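Local coordinates for ATP phosphoribosyltransferase (PDB 1O63) that catalyses the condensation of ATP with 5-phosphoribose 1-diphosphate to give N'-(5'-phosphoribosyl)-ATP, the first step of histidine biosynthesis, at the interface of chains A and B. Numbering follows the deposited sequence. Chains: chain A/B, ATP phosphoribosyltransferase.

Contact 1: the interface of chains A and B. Residues chain A 33-34, 43-45, 53; chain B 133, 135-137, 139, 159.
A:Tyr53 meets B:Ser133 through a water: the phenol oxygen OH of A:Tyr53 lies 2.8 Å from water 1, and that water stands 2.9 Å from the backbone O of B:Ser133. A tyrosine suits this rim because its hydroxyl can take part in the water bridge while CD2 of B:Leu136 stands above the ring plane, just beyond its rim; the same OH rests 3.6 Å from CG of B:Leu136. No direct polar bond joins the chains here, and the patch is carried by carbon. B:Leu136, the first residue of helix 136-140, is the knob. Its CG is anti to the backbone N (chi1 177°), which sends the two methyl branches towards chain A. CD2 turns to the end of strand 40-45 and is packed tightly against CG1 of A:Val45 at 3.5 Å, with CB of A:Phe43 at 3.8 Å. A:Val45 CG1 also lies over the same face of the A:Tyr53 ring, and so links the two surfaces that receive CD2. The other branch, CD1, meets A:Ile33, whose side chain runs past the leucine in the opposite sense. CD1 of A:Ile33 is 3.7 Å from CD1 of B:Leu136, while CG2 of A:Ile33 faces the carboxylate of B:Glu135, 3.6 Å from OE2. Beta-branched isoleucine thus fills two directions at once. By burying this leucine, the site would help hold the two copies together in the symmetric pair of the deposited assembly.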
# COMPACT_ATOMS: atom_id res chain seq x y z
N ILE A 33 7.31 15.28 4.65
CA ILE A 33 7.90 14.14 5.32
C ILE A 33 8.66 14.44 6.59
O ILE A 33 9.04 13.47 7.28
CB ILE A 33 8.85 13.39 4.34
CG1 ILE A 33 10.04 14.29 4.03
CG2 ILE A 33 8.09 12.99 3.06
CD1 ILE A 33 11.09 13.68 3.13
N LEU A 34 8.95 15.69 6.92
CA LEU A 34 9.78 15.95 8.12
C LEU A 34 9.38 17.21 8.86
O LEU A 34 9.32 18.27 8.23
CB LEU A 34 11.24 16.09 7.66
CG LEU A 34 12.28 16.28 8.77
CD1 LEU A 34 12.46 14.96 9.52
CD2 LEU A 34 13.61 16.74 8.19
N PHE A 43 9.41 12.18 11.83
CA PHE A 43 9.41 11.58 10.49
C PHE A 43 7.95 11.24 10.15
O PHE A 43 7.32 10.51 10.93
CB PHE A 43 10.28 10.34 10.51
CG PHE A 43 11.72 10.57 10.88
CD1 PHE A 43 12.34 9.75 11.83
CD2 PHE A 43 12.48 11.53 10.27
CE1 PHE A 43 13.68 9.96 12.13
CE2 PHE A 43 13.81 11.73 10.55
CZ PHE A 43 14.41 10.94 11.53
N MSE A 44 7.42 11.78 9.07
CA MSE A 44 6.01 11.53 8.69
C MSE A 44 5.96 10.40 7.69
O MSE A 44 6.53 10.52 6.60
CB MSE A 44 5.42 12.81 8.09
CG MSE A 44 5.69 14.06 8.91
SE MSE A 44 4.82 14.00 10.63
CE MSE A 44 3.04 13.54 10.09
N VAL A 45 5.51 9.22 8.11
CA VAL A 45 5.67 8.01 7.30
C VAL A 45 4.37 7.23 7.19
O VAL A 45 3.43 7.52 7.94
CB VAL A 45 6.75 7.08 7.89
CG1 VAL A 45 8.09 7.83 8.02
CG2 VAL A 45 6.34 6.55 9.27
N TYR A 53 10.91 2.01 10.89
CA TYR A 53 11.79 3.09 11.32
C TYR A 53 12.33 2.84 12.72
O TYR A 53 13.49 3.21 13.03
CB TYR A 53 11.06 4.46 11.29
CG TYR A 53 11.17 5.07 9.89
CD1 TYR A 53 10.57 4.46 8.79
CD2 TYR A 53 11.92 6.21 9.68
CE1 TYR A 53 10.70 5.00 7.53
CE2 TYR A 53 12.06 6.75 8.44
CZ TYR A 53 11.46 6.13 7.35
OH TYR A 53 11.64 6.71 6.12
N SER B 133 6.62 7.42 0.51
CA SER B 133 7.54 8.46 0.94
C SER B 133 8.96 7.91 1.12
O SER B 133 9.64 8.20 2.11
CB SER B 133 7.08 9.10 2.24
OG SER B 133 5.94 9.92 2.08
N GLU B 135 11.67 8.71 -0.37
CA GLU B 135 12.73 9.72 -0.34
C GLU B 135 13.12 10.10 1.09
O GLU B 135 14.26 10.54 1.31
CB GLU B 135 12.36 10.95 -1.14
CG GLU B 135 11.30 11.85 -0.52
CD GLU B 135 9.88 11.34 -0.76
OE1 GLU B 135 9.69 10.29 -1.40
OE2 GLU B 135 8.94 12.02 -0.32
N LEU B 136 12.29 9.84 2.08
CA LEU B 136 12.66 10.13 3.47
C LEU B 136 13.71 9.17 4.02
O LEU B 136 14.46 9.57 4.94
CB LEU B 136 11.42 10.11 4.38
CG LEU B 136 11.72 10.33 5.88
CD1 LEU B 136 12.20 11.75 6.12
CD2 LEU B 136 10.47 10.03 6.70
N ALA B 137 13.86 7.96 3.48
CA ALA B 137 14.82 7.01 4.02
C ALA B 137 16.24 7.50 4.12
O ALA B 137 16.84 7.42 5.22
CB ALA B 137 14.73 5.64 3.36
N ILE B 139 17.31 10.65 4.12
CA ILE B 139 17.33 11.83 5.00
C ILE B 139 17.39 11.41 6.45
O ILE B 139 18.15 11.93 7.29
CB ILE B 139 16.09 12.71 4.71
CG1 ILE B 139 16.24 13.55 3.47
CG2 ILE B 139 15.82 13.66 5.91
CD1 ILE B 139 16.83 12.99 2.23
N ASN B 159 14.78 17.11 -2.25
CA ASN B 159 15.33 16.41 -1.10
C ASN B 159 16.80 16.09 -1.29
O ASN B 159 17.38 15.18 -0.68
CB ASN B 159 14.52 15.11 -0.90
CG ASN B 159 13.09 15.47 -0.46
OD1 ASN B 159 12.95 15.92 0.69
ND2 ASN B 159 12.10 15.37 -1.31
O HOH W 1 9.35 6.65 4.53

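Contact 2: the interface of chains A and B. Residues chain A 46, 48-49, 52-53; chain B 128-132.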
# COMPACT_ATOMS: atom_id res chain seq x y z
N ARG A 46 4.31 6.30 6.24
CA ARG A 46 3.11 5.46 6.10
C ARG A 46 3.02 4.59 7.36
O ARG A 46 4.04 4.15 7.90
CB ARG A 46 3.16 4.61 4.87
CG ARG A 46 3.32 5.25 3.52
CD ARG A 46 2.30 6.32 3.21
NE ARG A 46 0.94 5.99 3.62
CZ ARG A 46 -0.04 6.90 3.62
NH1 ARG A 46 -1.27 6.57 3.99
NH2 ARG A 46 0.23 8.15 3.23
N PHE A 48 2.33 1.52 8.14
CA PHE A 48 3.04 0.25 8.19
C PHE A 48 4.55 0.42 8.26
O PHE A 48 5.25 -0.50 8.71
CB PHE A 48 2.67 -0.65 6.99
CG PHE A 48 1.58 -1.62 7.39
CD1 PHE A 48 0.25 -1.24 7.30
CD2 PHE A 48 1.88 -2.86 7.90
CE1 PHE A 48 -0.77 -2.10 7.68
CE2 PHE A 48 0.87 -3.72 8.28
CZ PHE A 48 -0.47 -3.35 8.17
N ASP A 49 5.06 1.60 7.97
CA ASP A 49 6.50 1.84 8.05
C ASP A 49 6.94 2.33 9.42
O ASP A 49 8.13 2.45 9.66
CB ASP A 49 6.92 2.87 6.99
CG ASP A 49 6.74 2.34 5.57
OD1 ASP A 49 6.56 3.15 4.65
OD2 ASP A 49 6.75 1.12 5.38
N THR A 52 9.12 -0.22 11.11
CA THR A 52 10.38 -0.32 10.35
C THR A 52 11.36 0.76 10.76
O THR A 52 12.56 0.50 10.99
CB THR A 52 10.07 -0.20 8.85
OG1 THR A 52 9.15 -1.26 8.48
CG2 THR A 52 11.32 -0.29 8.01
N TYR A 53 10.91 2.01 10.89
CA TYR A 53 11.79 3.09 11.32
C TYR A 53 12.33 2.84 12.72
O TYR A 53 13.49 3.21 13.03
CB TYR A 53 11.06 4.46 11.29
CG TYR A 53 11.17 5.07 9.89
CD1 TYR A 53 10.57 4.46 8.79
CD2 TYR A 53 11.92 6.21 9.68
CE1 TYR A 53 10.70 5.00 7.53
CE2 TYR A 53 12.06 6.75 8.44
CZ TYR A 53 11.46 6.13 7.35
OH TYR A 53 11.64 6.71 6.12
N ILE B 128 15.26 -2.52 2.35
CA ILE B 128 14.28 -2.12 3.38
C ILE B 128 12.99 -1.71 2.70
O ILE B 128 12.87 -0.61 2.16
CB ILE B 128 14.85 -0.94 4.20
CG1 ILE B 128 16.15 -1.40 4.90
CG2 ILE B 128 13.86 -0.42 5.24
CD1 ILE B 128 17.10 -0.26 5.21
N PRO B 129 12.00 -2.59 2.67
CA PRO B 129 10.74 -2.30 2.00
C PRO B 129 9.97 -1.22 2.72
O PRO B 129 9.96 -1.23 3.96
CB PRO B 129 9.96 -3.61 2.06
CG PRO B 129 10.83 -4.61 2.66
CD PRO B 129 11.99 -3.92 3.31
N LEU B 130 9.40 -0.26 1.98
CA LEU B 130 8.55 0.74 2.62
C LEU B 130 7.25 0.79 1.79
O LEU B 130 7.23 0.20 0.70
CB LEU B 130 9.18 2.14 2.68
CG LEU B 130 10.48 2.24 3.51
CD1 LEU B 130 11.21 3.55 3.20
CD2 LEU B 130 10.17 2.17 5.01
N LYS B 131 6.26 1.53 2.26
CA LYS B 131 4.99 1.62 1.55
C LYS B 131 4.86 2.96 0.84
O LYS B 131 3.99 3.13 0.01
CB LYS B 131 3.80 1.45 2.49
CG LYS B 131 3.82 0.16 3.29
CD LYS B 131 3.50 -1.01 2.37
CE LYS B 131 3.34 -2.31 3.16
NZ LYS B 131 3.31 -3.46 2.20
N GLY B 132 5.68 3.94 1.21
CA GLY B 132 5.52 5.26 0.54
C GLY B 132 6.54 6.24 1.12
O GLY B 132 7.35 5.86 1.97
O HOH W 2 6.96 5.55 4.67
O HOH W 3 8.14 -1.13 6.03
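A:Asp49 grips the backbone of B:Lys131, joining the 3-10 helix 47-49 of one ATP phosphoribosyltransferase of the short HisG family to the loop after strand 125-129 of the other. The amide N of B:Lys131 donates to OD1 at 2.9 Å, nearly straight at 174°, and meets the syn lone pair of OD1, on the side of the other oxygen; its approach to OD2 is bent and weak. With CG beside its own backbone N (chi1 -66°), the carboxylate of A:Asp49 reaches across to this amide, and its two oxygens let aspartate bind the N-H with one and water 3 with the other. The amine of B:Lys131 does not pair with this carboxylate: NZ stays 6.6 Å from OD2, where its charge could still stabilise the carboxylate, though only at a distance.

Waters extend the polar contact. Water 3 is gripped by OD2 of A:Asp49, the hydroxyl OG1 of A:Thr52 and, 2.8 Å away, the backbone O of B:Pro129. Water 2 lies 2.7 Å from the backbone O of B:Gly132 and within reach of the amide N of A:Arg46; its very short approach to OD1 is doubtful.

Carbon contacts sandwich the carboxylate. CD2 of B:Leu130 lies over one face, 3.5 Å from CG of A:Asp49, and also meets CE1 of the A:Tyr53 ring. The CG methylene of B:Lys131 comes to the other side; the aliphatic part of this long side chain packs there, its CG 4.0 Å from CB of A:Phe48. The methyl CG2 of A:Thr52 meets CG2 of B:Ile128 at 3.8 Å, threonine serving water with one branch and packing with the other. B:Gly132, fully extended and without a side chain, lets CG of A:Arg46 sit 3.7 Å from its CA.

The centres of the C-alpha atoms of contact 1 and contact 2 lie about 10 Å apart, and A:Tyr53 of helix 50-55 belongs to both, its ring bridging the two. On chain B one continuous stretch, from the end of strand 125-129 through the loop to helix 136-140, supplies most of the partners. Contact 1 is chiefly apolar, whereas contact 2 adds a directed polar bond and waters, so the first may supply adhesion and the second fix the register. Two-fold symmetry repeats both with the chains exchanged. Such a pair is plausible as the HisG dimer within the HisG-HisZ complex, although HisZ is absent from this structure.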